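Local coordinates for protein GTP cyclohydrolase 1 type 2 homolog (Escherichia coli, Escherichia coli O157:H7, PDB 1NMO) that binds a pair of metal ions, probably protects against radiation damage and may help to degrade radiation-damaged nucleotides, at residues A[38-43]-A[236-241]; A[155-160]-A[198-203]; A[167-172]-A[188-193]; A[174-179]-A[192-197]. All coordinates share one frame; numbering follows the deposited sequence.

Contact 1 (A[38-43]-A[236-241])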
loop_
_atom_site.group_PDB
_atom_site.type_symbol
_atom_site.label_atom_id
_atom_site.label_comp_id
_atom_site.label_asym_id
_atom_site.label_seq_id
_atom_site.Cartn_x
_atom_site.Cartn_y
_atom_site.Cartn_z
ATOM N N ILE A 38 33.354 -4.828 -24.644
ATOM C CA ILE A 38 32.660 -5.995 -24.104
ATOM C C ILE A 38 31.674 -5.692 -22.966
ATOM O O ILE A 38 32.013 -4.921 -22.035
ATOM C CB ILE A 38 33.697 -7.021 -23.584
ATOM C CG1 ILE A 38 34.697 -7.353 -24.658
ATOM C CG2 ILE A 38 33.077 -8.307 -23.298
ATOM C CD1 ILE A 38 35.454 -8.617 -24.297
ATOM N N VAL A 39 30.467 -6.275 -23.067
ATOM C CA VAL A 39 29.425 -6.164 -22.074
ATOM C C VAL A 39 29.270 -7.591 -21.438
ATOM O O VAL A 39 29.246 -8.621 -22.160
ATOM C CB VAL A 39 28.064 -5.686 -22.739
ATOM C CG1 VAL A 39 26.832 -6.197 -21.916
ATOM C CG2 VAL A 39 28.057 -4.155 -22.901
ATOM N N THR A 40 29.201 -7.632 -20.094
ATOM C CA THR A 40 29.094 -8.846 -19.346
ATOM C C THR A 40 27.951 -8.716 -18.354
ATOM O O THR A 40 27.519 -7.592 -18.022
ATOM C CB THR A 40 30.400 -9.112 -18.567
ATOM O OG1 THR A 40 30.528 -8.158 -17.491
ATOM C CG2 THR A 40 31.607 -9.008 -19.519
ATOM N N GLY A 41 27.425 -9.867 -17.901
ATOM C CA GLY A 41 26.332 -9.860 -16.935
ATOM C C GLY A 41 26.105 -11.268 -16.511
ATOM O O GLY A 41 26.748 -12.136 -17.071
ATOM N N VAL A 42 25.206 -11.527 -15.559
ATOM C CA VAL A 42 24.974 -12.925 -15.101
ATOM C C VAL A 42 24.391 -13.861 -16.234
ATOM O O VAL A 42 24.837 -14.993 -16.440
ATOM C CB VAL A 42 23.974 -12.851 -13.905
ATOM C CG1 VAL A 42 23.543 -14.257 -13.459
ATOM C CG2 VAL A 42 24.601 -12.050 -12.725
ATOM N N THR A 43 23.443 -13.330 -17.015
ATOM C CA THR A 43 22.708 -14.116 -17.995
ATOM C C THR A 43 22.483 -13.408 -19.275
ATOM O O THR A 43 22.199 -12.221 -19.254
ATOM C CB THR A 43 21.346 -14.491 -17.367
ATOM O OG1 THR A 43 21.625 -15.245 -16.175
ATOM C CG2 THR A 43 20.414 -15.328 -18.317
ATOM N N LEU A 236 41.126 -4.416 -23.593
ATOM C CA LEU A 236 39.709 -4.526 -23.911
ATOM C C LEU A 236 38.940 -3.595 -23.011
ATOM O O LEU A 236 39.341 -3.373 -21.893
ATOM C CB LEU A 236 39.231 -5.943 -23.644
ATOM C CG LEU A 236 39.817 -7.047 -24.507
ATOM C CD1 LEU A 236 39.350 -8.373 -23.947
ATOM C CD2 LEU A 236 39.428 -6.850 -25.997
ATOM N N ASP A 237 37.822 -3.059 -23.482
ATOM C CA ASP A 237 37.012 -2.212 -22.645
ATOM C C ASP A 237 35.825 -3.118 -22.141
ATOM O O ASP A 237 34.860 -3.306 -22.890
ATOM C CB ASP A 237 36.502 -1.035 -23.501
ATOM C CG ASP A 237 35.422 -0.215 -22.795
ATOM O OD1 ASP A 237 35.485 -0.156 -21.549
ATOM O OD2 ASP A 237 34.525 0.403 -23.452
ATOM N N VAL A 238 35.874 -3.640 -20.906
ATOM C CA VAL A 238 34.814 -4.508 -20.413
ATOM C C VAL A 238 33.917 -3.839 -19.390
ATOM O O VAL A 238 34.420 -3.277 -18.408
ATOM C CB VAL A 238 35.417 -5.776 -19.805
ATOM C CG1 VAL A 238 34.326 -6.818 -19.605
ATOM C CG2 VAL A 238 36.492 -6.344 -20.773
ATOM N N THR A 239 32.585 -3.875 -19.594
ATOM C CA THR A 239 31.648 -3.221 -18.675
ATOM C C THR A 239 30.635 -4.240 -18.150
ATOM O O THR A 239 29.801 -4.726 -18.890
ATOM C CB THR A 239 30.837 -2.104 -19.417
ATOM O OG1 THR A 239 31.736 -1.154 -20.006
ATOM C CG2 THR A 239 29.942 -1.317 -18.452
ATOM N N PHE A 240 30.690 -4.551 -16.862
ATOM C CA PHE A 240 29.733 -5.471 -16.227
ATOM C C PHE A 240 28.389 -4.784 -15.926
ATOM O O PHE A 240 28.374 -3.774 -15.212
ATOM C CB PHE A 240 30.291 -5.986 -14.907
ATOM C CG PHE A 240 29.267 -6.678 -14.040
ATOM C CD1 PHE A 240 28.535 -7.744 -14.523
ATOM C CD2 PHE A 240 29.014 -6.238 -12.739
ATOM C CE1 PHE A 240 27.558 -8.355 -13.734
ATOM C CE2 PHE A 240 28.022 -6.872 -11.956
ATOM C CZ PHE A 240 27.301 -7.914 -12.459
ATOM N N ILE A 241 27.280 -5.309 -16.470
ATOM C CA ILE A 241 25.932 -4.751 -16.222
ATOM C C ILE A 241 25.086 -5.676 -15.344
ATOM O O ILE A 241 24.860 -6.849 -15.722
ATOM C CB ILE A 241 25.174 -4.535 -17.536
ATOM C CG1 ILE A 241 26.002 -3.617 -18.412
ATOM C CG2 ILE A 241 23.811 -3.825 -17.270
ATOM C CD1 ILE A 241 25.223 -3.056 -19.607
HETATM O O HOH W 1 23.547 -9.131 -15.148
#
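I38 fits against L236 and V238 at once. Its CD1 meets L236 CD1 at 3.9 Å, the two side chains slanting across each other. Its CB rests 4.0 Å from V238 CG2, and here the two side chains run abreast in one direction. The I38 backbone is held at both ends: its N donates to D237 O at 2.8 Å, and its O takes the N-H of T239 at 2.7 Å. These bonds belong to the parallel pairing of strands 37-41 and 237-240, with strand 237-240 outermost in this chain's mixed five-stranded sheet. T40 follows on the face of I38, and its CG2 is pressed to 3.5 Å from V238 CG1, closer than two methyls normally sit. A chi1 of 70° sets OG1 between the backbone N and the carbonyl carbon, at the edge of the F240 ring and in its plane, 3.4 Å from F240 CB. That hydroxyl is hydrogen-bonded to S227 of helix 221-233, which packs on this face. Further along, F240 CE1 reaches G41 CA at 3.7 Å, and a water accepts from V42 N and donates to I241 O, bridging the segments where the chain turns toward the iron site.

Contact 2 (A[155-160]-A[198-203]); sequences LWCGDT and QTIHSA
C157 and A203 face each other where strand 155-157 runs past helix 197-205, with I200 filling in from one turn earlier on the helix. Starting at the cysteine, CB is 4.1 Å from I200 CD1, a plain apolar touch. One bond further out, SG stands anti to the backbone N (chi1 174°) and ends 4.1 Å from A203 CB. A single short side chain therefore meets two helical residues three apart, CB against the first and the sulfur against the second. I200 extends to the meeting point by its CD1 alone: the bond from CA to CB is not aimed at the strand, yet CD1 reaches it. The same methyl lies 4.5 Å from L155 CD2, on the margin of the apolar patch. A second subunit of the ring-shaped hexamer comes to the same region, its P246 touching L155 and its N245 touching I200.

At the other end the contact turns polar. A water accepts from T160 N at 2.9 Å and donates weakly to A203 O, linking the loop after the strand to the helix backbone. T160 OG1 stands 3.5 Å from A203 O, while its hydrogen bond goes to the next carbonyl along, that of R204.

The axes of the two short elements come no closer than 9.8 Å and make an angle of 39°, so side chains and water do the joining. Strand 155-157 borders the six-stranded sheet, bonded to strand 209-212 through A212 and F210; the helix packs on that sheet as well, A203 against F210.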
loop_
_atom_site.group_PDB
_atom_site.type_symbol
_atom_site.label_atom_id
_atom_site.label_comp_id
_atom_site.label_asym_id
_atom_site.label_seq_id
_atom_site.Cartn_x
_atom_site.Cartn_y
_atom_site.Cartn_z
ATOM N N LEU A 155 16.082 -15.662 2.499
ATOM C CA LEU A 155 15.158 -16.520 3.244
ATOM C C LEU A 155 16.075 -17.138 4.291
ATOM O O LEU A 155 17.096 -17.708 3.935
ATOM C CB LEU A 155 14.614 -17.661 2.376
ATOM C CG LEU A 155 14.118 -18.890 3.184
ATOM C CD1 LEU A 155 13.245 -18.349 4.302
ATOM C CD2 LEU A 155 13.253 -19.832 2.350
ATOM N N TRP A 156 15.748 -17.027 5.576
ATOM C CA TRP A 156 16.601 -17.655 6.603
ATOM C C TRP A 156 15.780 -18.622 7.463
ATOM O O TRP A 156 14.716 -18.277 7.983
ATOM C CB TRP A 156 17.267 -16.610 7.482
ATOM C CG TRP A 156 17.832 -17.129 8.858
ATOM C CD1 TRP A 156 18.715 -18.165 9.058
ATOM C CD2 TRP A 156 17.496 -16.646 10.173
ATOM N NE1 TRP A 156 18.926 -18.355 10.412
ATOM C CE2 TRP A 156 18.197 -17.437 11.109
ATOM C CE3 TRP A 156 16.671 -15.614 10.648
ATOM C CZ2 TRP A 156 18.104 -17.233 12.489
ATOM C CZ3 TRP A 156 16.583 -15.420 12.030
ATOM C CH2 TRP A 156 17.292 -16.218 12.919
ATOM N N CYS A 157 16.257 -19.857 7.560
ATOM C CA CYS A 157 15.571 -20.815 8.360
ATOM C C CYS A 157 16.589 -21.283 9.380
ATOM O O CYS A 157 17.486 -22.065 9.053
ATOM C CB CYS A 157 15.067 -21.969 7.489
ATOM S SG CYS A 157 14.333 -23.336 8.453
ATOM N N GLY A 158 16.451 -20.818 10.621
ATOM C CA GLY A 158 17.443 -21.220 11.633
ATOM C C GLY A 158 16.943 -21.644 13.005
ATOM O O GLY A 158 17.700 -21.717 13.984
ATOM N N ASP A 159 15.658 -21.947 13.061
ATOM C CA ASP A 159 14.981 -22.417 14.272
ATOM C C ASP A 159 15.806 -23.482 15.029
ATOM O O ASP A 159 15.831 -23.475 16.248
ATOM C CB ASP A 159 13.622 -23.024 13.903
ATOM C CG ASP A 159 12.775 -22.131 12.959
ATOM O OD1 ASP A 159 12.354 -21.009 13.468
ATOM O OD2 ASP A 159 12.551 -22.596 11.758
ATOM N N THR A 160 16.499 -24.390 14.336
ATOM C CA THR A 160 17.285 -25.383 15.095
ATOM C C THR A 160 18.783 -25.288 14.907
ATOM O O THR A 160 19.530 -26.275 15.135
ATOM C CB THR A 160 16.830 -26.816 14.765
ATOM O OG1 THR A 160 17.216 -27.144 13.419
ATOM C CG2 THR A 160 15.247 -26.922 14.856
ATOM N N GLN A 198 12.194 -29.516 -0.045
ATOM C CA GLN A 198 12.882 -30.412 0.858
ATOM C C GLN A 198 13.999 -29.811 1.690
ATOM O O GLN A 198 14.308 -30.333 2.759
ATOM C CB GLN A 198 13.397 -31.571 0.038
ATOM C CG GLN A 198 14.446 -31.117 -0.944
ATOM C CD GLN A 198 14.636 -32.153 -1.998
ATOM O OE1 GLN A 198 15.143 -33.297 -1.703
ATOM N NE2 GLN A 198 14.201 -31.822 -3.247
ATOM N N THR A 199 14.638 -28.764 1.142
ATOM C CA THR A 199 15.737 -28.024 1.769
ATOM C C THR A 199 15.392 -27.620 3.215
ATOM O O THR A 199 16.229 -27.709 4.141
ATOM C CB THR A 199 16.021 -26.695 1.016
ATOM O OG1 THR A 199 15.968 -26.879 -0.419
ATOM C CG2 THR A 199 17.409 -26.175 1.417
ATOM N N ILE A 200 14.178 -27.099 3.415
ATOM C CA ILE A 200 13.718 -26.698 4.756
ATOM C C ILE A 200 13.724 -27.836 5.824
ATOM O O ILE A 200 14.030 -27.621 7.007
ATOM C CB ILE A 200 12.255 -26.106 4.653
ATOM C CG1 ILE A 200 12.276 -24.861 3.777
ATOM C CG2 ILE A 200 11.764 -25.708 6.021
ATOM C CD1 ILE A 200 13.217 -23.829 4.311
ATOM N N HIS A 201 13.361 -29.042 5.428
ATOM C CA HIS A 201 13.375 -30.148 6.415
ATOM C C HIS A 201 14.839 -30.507 6.706
ATOM O O HIS A 201 15.211 -31.005 7.809
ATOM C CB HIS A 201 12.635 -31.388 5.837
ATOM C CG HIS A 201 11.269 -31.073 5.307
ATOM N ND1 HIS A 201 10.321 -30.413 6.064
ATOM C CD2 HIS A 201 10.723 -31.224 4.073
ATOM C CE1 HIS A 201 9.248 -30.169 5.318
ATOM N NE2 HIS A 201 9.470 -30.649 4.107
ATOM N N SER A 202 15.688 -30.325 5.704
ATOM C CA SER A 202 17.103 -30.623 5.961
ATOM C C SER A 202 17.676 -29.647 6.969
ATOM O O SER A 202 18.376 -30.062 7.872
ATOM C CB SER A 202 17.927 -30.554 4.678
ATOM O OG SER A 202 17.487 -31.547 3.757
ATOM N N ALA A 203 17.359 -28.358 6.835
ATOM C CA ALA A 203 17.867 -27.327 7.737
ATOM C C ALA A 203 17.430 -27.624 9.134
ATOM O O ALA A 203 18.258 -27.639 10.097
ATOM C CB ALA A 203 17.327 -25.971 7.337
HETATM O O HOH W 2 17.237 -24.727 11.561
#

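Contact 3 (A[167-172]-A[188-193])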
loop_
_atom_site.group_PDB
_atom_site.type_symbol
_atom_site.label_atom_id
_atom_site.label_comp_id
_atom_site.label_asym_id
_atom_site.label_seq_id
_atom_site.Cartn_x
_atom_site.Cartn_y
_atom_site.Cartn_z
ATOM N N ARG A 167 31.290 -21.826 11.490
ATOM C CA ARG A 167 31.696 -22.638 10.338
ATOM C C ARG A 167 30.545 -22.668 9.369
ATOM O O ARG A 167 29.409 -22.937 9.743
ATOM C CB ARG A 167 32.099 -24.061 10.842
ATOM C CG ARG A 167 32.400 -25.091 9.766
ATOM C CD ARG A 167 32.906 -26.414 10.458
ATOM N NE ARG A 167 34.177 -26.075 11.102
ATOM C CZ ARG A 167 35.279 -26.811 11.022
ATOM N NH1 ARG A 167 35.254 -27.961 10.339
ATOM N NH2 ARG A 167 36.434 -26.331 11.542
ATOM N N VAL A 168 30.839 -22.399 8.116
ATOM C CA VAL A 168 29.823 -22.284 7.067
ATOM C C VAL A 168 30.172 -23.046 5.771
ATOM O O VAL A 168 31.352 -23.389 5.546
ATOM C CB VAL A 168 29.745 -20.795 6.725
ATOM C CG1 VAL A 168 28.818 -20.575 5.598
ATOM C CG2 VAL A 168 29.267 -20.045 7.935
ATOM N N ALA A 169 29.190 -23.412 4.942
ATOM C CA ALA A 169 29.632 -23.986 3.655
ATOM C C ALA A 169 28.651 -23.301 2.690
ATOM O O ALA A 169 27.644 -22.755 3.140
ATOM C CB ALA A 169 29.536 -25.517 3.606
ATOM N N TRP A 170 28.886 -23.314 1.386
ATOM C CA TRP A 170 27.978 -22.587 0.547
ATOM C C TRP A 170 28.139 -23.039 -0.855
ATOM O O TRP A 170 29.137 -23.698 -1.162
ATOM C CB TRP A 170 28.317 -21.107 0.643
ATOM C CG TRP A 170 29.703 -20.710 0.160
ATOM C CD1 TRP A 170 30.053 -20.281 -1.079
ATOM C CD2 TRP A 170 30.933 -20.748 0.928
ATOM N NE1 TRP A 170 31.419 -20.053 -1.147
ATOM C CE2 TRP A 170 31.980 -20.326 0.067
ATOM C CE3 TRP A 170 31.246 -21.105 2.268
ATOM C CZ2 TRP A 170 33.319 -20.236 0.498
ATOM C CZ3 TRP A 170 32.592 -21.027 2.711
ATOM C CH2 TRP A 170 33.598 -20.598 1.827
ATOM N N CYS A 171 27.173 -22.713 -1.708
ATOM C CA CYS A 171 27.294 -23.012 -3.143
ATOM C C CYS A 171 26.440 -21.924 -3.743
ATOM O O CYS A 171 25.300 -21.860 -3.376
ATOM C CB CYS A 171 26.714 -24.388 -3.540
ATOM S SG CYS A 171 26.918 -24.668 -5.353
ATOM N N THR A 172 26.954 -21.058 -4.623
ATOM C CA THR A 172 26.096 -20.038 -5.160
ATOM C C THR A 172 25.023 -20.624 -6.182
ATOM O O THR A 172 25.154 -21.718 -6.688
ATOM C CB THR A 172 26.901 -18.975 -5.933
ATOM O OG1 THR A 172 27.426 -19.607 -7.112
ATOM C CG2 THR A 172 28.003 -18.294 -5.052
ATOM N N ASP A 188 27.767 -24.899 10.723
ATOM C CA ASP A 188 26.690 -24.333 11.520
ATOM C C ASP A 188 25.693 -23.714 10.499
ATOM O O ASP A 188 24.477 -23.621 10.762
ATOM C CB ASP A 188 27.188 -23.180 12.407
ATOM C CG ASP A 188 28.366 -23.550 13.287
ATOM O OD1 ASP A 188 28.417 -24.700 13.753
ATOM O OD2 ASP A 188 29.223 -22.673 13.550
ATOM N N ALA A 189 26.187 -23.271 9.341
ATOM C CA ALA A 189 25.261 -22.666 8.373
ATOM C C ALA A 189 25.612 -23.071 6.944
ATOM O O ALA A 189 26.797 -23.421 6.658
ATOM C CB ALA A 189 25.286 -21.192 8.526
ATOM N N PHE A 190 24.596 -23.091 6.070
ATOM C CA PHE A 190 24.790 -23.421 4.616
ATOM C C PHE A 190 24.077 -22.319 3.910
ATOM O O PHE A 190 22.932 -21.988 4.271
ATOM C CB PHE A 190 24.175 -24.783 4.212
ATOM C CG PHE A 190 24.289 -25.078 2.744
ATOM C CD1 PHE A 190 25.531 -25.240 2.134
ATOM C CD2 PHE A 190 23.131 -25.204 1.939
ATOM C CE1 PHE A 190 25.657 -25.534 0.741
ATOM C CE2 PHE A 190 23.231 -25.493 0.581
ATOM C CZ PHE A 190 24.519 -25.663 -0.041
ATOM N N ILE A 191 24.735 -21.722 2.917
ATOM C CA ILE A 191 24.200 -20.592 2.157
ATOM C C ILE A 191 24.136 -20.921 0.688
ATOM O O ILE A 191 25.141 -21.410 0.141
ATOM C CB ILE A 191 25.162 -19.363 2.239
ATOM C CG1 ILE A 191 25.455 -19.058 3.670
ATOM C CG2 ILE A 191 24.535 -18.077 1.552
ATOM C CD1 ILE A 191 26.487 -18.000 3.806
ATOM N N THR A 192 23.018 -20.710 -0.008
ATOM C CA THR A 192 23.144 -21.014 -1.443
ATOM C C THR A 192 22.260 -19.994 -2.102
ATOM O O THR A 192 21.995 -18.977 -1.490
ATOM C CB THR A 192 22.735 -22.419 -1.746
ATOM O OG1 THR A 192 22.885 -22.638 -3.157
ATOM C CG2 THR A 192 21.261 -22.654 -1.377
ATOM N N GLY A 193 21.779 -20.211 -3.320
ATOM C CA GLY A 193 20.931 -19.153 -3.894
ATOM C C GLY A 193 19.426 -19.423 -3.811
ATOM O O GLY A 193 18.631 -18.600 -3.396
#
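R167 and D188 bind each other through both backbone and side chain. R167 O accepts two N-H groups, from D188 at 2.7 Å and from A189 at 3.3 Å. In return R167 N donates to D188 OD2 at 3.0 Å, approaching from above the carboxylate plane, and Q166 N donates to the same oxygen. The R167 guanidinium is directed to E132, with which it makes a long, weak ion pair.

Beyond this start the bonds alternate as in a regular parallel pair. A169 N donates to A189 O (2.9 Å), and A169 O accepts from I191 N (3.1 Å). C171 N closes on I191 O at 3.0 Å, and C171 O then takes the hydroxyl of T192 through OG1. V168 and W170 pair outward with G131 and P129 of strand 128-137, and T172 N is bonded to N109 OD1. On one face, V168 CG1 packs 3.9 Å from I191 CD1; on the other, the F190 ring reaches the A169-C171 backbone obliquely. The indole NE1 of W170 donates to N109 O.

The two strands are the parallel neighbours of a beta-alpha-beta unit whose crossover is helix 179-185. Side-chain oxygens extend the pairing at both ends: the D188 carboxylate before the first bridge, the T192 hydroxyl after the last. T172 OG1 is hydrogen-bonded to E219, a ligand of both irons, which is consistent with the loop just after strand 165-170 serving as second shell to the metal site.

Contact 4 (A[174-179]-A[192-197])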
loop_
_atom_site.group_PDB
_atom_site.type_symbol
_atom_site.label_atom_id
_atom_site.label_comp_id
_atom_site.label_asym_id
_atom_site.label_seq_id
_atom_site.Cartn_x
_atom_site.Cartn_y
_atom_site.Cartn_z
ATOM N N GLY A 174 21.736 -22.406 -7.781
ATOM C CA GLY A 174 20.811 -23.440 -7.326
ATOM C C GLY A 174 21.559 -24.574 -6.631
ATOM O O GLY A 174 21.509 -25.711 -7.122
ATOM N N GLY A 175 22.288 -24.271 -5.536
ATOM C CA GLY A 175 23.027 -25.297 -4.825
ATOM C C GLY A 175 22.312 -25.901 -3.628
ATOM O O GLY A 175 22.924 -26.600 -2.846
ATOM N N GLN A 176 21.003 -25.679 -3.490
ATOM C CA GLN A 176 20.279 -26.174 -2.328
ATOM C C GLN A 176 20.424 -27.641 -2.094
ATOM O O GLN A 176 20.229 -28.112 -0.982
ATOM C CB GLN A 176 18.739 -26.069 -2.449
ATOM C CG GLN A 176 18.040 -24.999 -3.227
ATOM C CD GLN A 176 18.082 -25.128 -4.742
ATOM O OE1 GLN A 176 19.122 -24.839 -5.328
ATOM N NE2 GLN A 176 16.935 -25.513 -5.395
ATOM N N SER A 177 20.638 -28.412 -3.161
ATOM C CA SER A 177 20.627 -29.854 -2.929
ATOM C C SER A 177 21.892 -30.331 -2.226
ATOM O O SER A 177 21.996 -31.514 -1.832
ATOM C CB SER A 177 20.370 -30.595 -4.266
ATOM O OG SER A 177 21.480 -30.460 -5.124
ATOM N N PHE A 178 22.833 -29.400 -2.006
ATOM C CA PHE A 178 24.102 -29.765 -1.378
ATOM C C PHE A 178 23.994 -29.605 0.116
ATOM O O PHE A 178 24.938 -29.839 0.852
ATOM C CB PHE A 178 25.209 -28.855 -1.908
ATOM C CG PHE A 178 25.676 -29.221 -3.287
ATOM C CD1 PHE A 178 26.216 -30.507 -3.532
ATOM C CD2 PHE A 178 25.648 -28.281 -4.329
ATOM C CE1 PHE A 178 26.717 -30.842 -4.786
ATOM C CE2 PHE A 178 26.147 -28.599 -5.593
ATOM C CZ PHE A 178 26.678 -29.846 -5.850
ATOM N N ILE A 179 22.835 -29.180 0.589
ATOM C CA ILE A 179 22.728 -29.021 1.996
ATOM C C ILE A 179 22.977 -30.269 2.856
ATOM O O ILE A 179 23.555 -30.167 3.972
ATOM C CB ILE A 179 21.369 -28.411 2.372
ATOM C CG1 ILE A 179 21.372 -28.108 3.879
ATOM C CG2 ILE A 179 20.189 -29.365 1.996
ATOM C CD1 ILE A 179 20.181 -27.138 4.366
ATOM N N THR A 192 23.018 -20.710 -0.008
ATOM C CA THR A 192 23.144 -21.014 -1.443
ATOM C C THR A 192 22.260 -19.994 -2.102
ATOM O O THR A 192 21.995 -18.977 -1.490
ATOM C CB THR A 192 22.735 -22.419 -1.746
ATOM O OG1 THR A 192 22.885 -22.638 -3.157
ATOM C CG2 THR A 192 21.261 -22.654 -1.377
ATOM N N GLY A 193 21.779 -20.211 -3.320
ATOM C CA GLY A 193 20.931 -19.153 -3.894
ATOM C C GLY A 193 19.426 -19.423 -3.811
ATOM O O GLY A 193 18.631 -18.600 -3.396
ATOM N N GLU A 194 19.035 -20.615 -4.217
ATOM C CA GLU A 194 17.629 -20.980 -4.240
ATOM C C GLU A 194 17.288 -21.932 -3.104
ATOM O O GLU A 194 18.173 -22.380 -2.355
ATOM C CB GLU A 194 17.320 -21.658 -5.565
ATOM C CG GLU A 194 17.915 -21.027 -6.745
ATOM C CD GLU A 194 17.210 -21.502 -8.007
ATOM O OE1 GLU A 194 16.377 -22.427 -7.839
ATOM O OE2 GLU A 194 17.466 -20.971 -9.157
ATOM N N VAL A 195 15.991 -22.238 -2.991
ATOM C CA VAL A 195 15.480 -23.126 -1.970
ATOM C C VAL A 195 14.380 -24.025 -2.577
ATOM O O VAL A 195 13.626 -23.590 -3.473
ATOM C CB VAL A 195 14.911 -22.314 -0.757
ATOM C CG1 VAL A 195 13.603 -21.605 -1.140
ATOM C CG2 VAL A 195 14.668 -23.216 0.465
ATOM N N SER A 196 14.328 -25.293 -2.143
ATOM C CA SER A 196 13.242 -26.147 -2.579
ATOM C C SER A 196 12.467 -26.632 -1.345
ATOM O O SER A 196 12.831 -26.369 -0.142
ATOM C CB SER A 196 13.731 -27.329 -3.407
ATOM O OG SER A 196 14.304 -26.830 -4.611
ATOM N N GLU A 197 11.367 -27.314 -1.614
ATOM C CA GLU A 197 10.537 -27.777 -0.488
ATOM C C GLU A 197 11.377 -28.631 0.483
ATOM O O GLU A 197 11.345 -28.460 1.694
ATOM C CB GLU A 197 9.348 -28.594 -1.081
ATOM C CG GLU A 197 8.179 -29.036 -0.133
ATOM C CD GLU A 197 8.553 -30.231 0.727
ATOM O OE1 GLU A 197 9.416 -30.990 0.223
ATOM O OE2 GLU A 197 8.013 -30.397 1.873
#
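Two loops meet here, G174 and Q176 packing against E194 while G175 rests on T192, at and just beyond the C-terminal ends of neighbouring parallel strands 165-170 and 189-192. G175 N makes a weak hydrogen bond to T192 OG1 at 2.9 Å, bent to 126° at the hydrogen; the hydroxyl's stronger partner is C171 O. T192 CG2 lies 3.7 Å from Q176 N.

Q176 has the most surface buried in this contact. It packs against E194 with its chain bent at chi2, though the exact placement of this side chain is doubtful. The outer end of the amide comes to lie beside S196 OG, which is hydrogen-bonded to E194 of a second subunit.

Each loop carries the chain from a strand of the six-stranded sheet into the next helix: residues 174-179 lead into helix 179-185, and residues 192-197 lead into helix 197-205, as in successive beta-alpha-beta crossovers. On the first side a short 3-10 turn prepares the helix, with F178 N bonded to G175 O at 2.9 Å.

E194 CG lies 3.8 Å from G174 CA, and the glutamate chain stays extended beyond CG. OE2 accepts from H215 ND1, and H215 is a ligand of one iron, which makes E194 a second-shell residue that probably fixes the turn of the imidazole. The same OE2 also accepts the backbone N-H of E197 from the second subunit, tying the metal surroundings to a subunit interface of the hexamer.

In the fold
Going from the N terminus, the first contact segment met is in strand 37-41, and it waits almost the whole chain for its partner: contact 1 brings residues 236-241 back to it and so encloses the other three contacts. Contact 2 closes a shorter loop, from 155-160 to 198-203, with contacts 3 and 4 within it. Contact 4 starts within the loop of contact 3, and both end on the same stretch, sharing T192 and G193. Contacts 2, 3 and 4 cluster in and beside the six-stranded sheet, with contact 4 touching both others. Contact 1 belongs to the five-stranded sheet across the chain's centre, its centre about 27 Å from that of contact 3; both approach the irons.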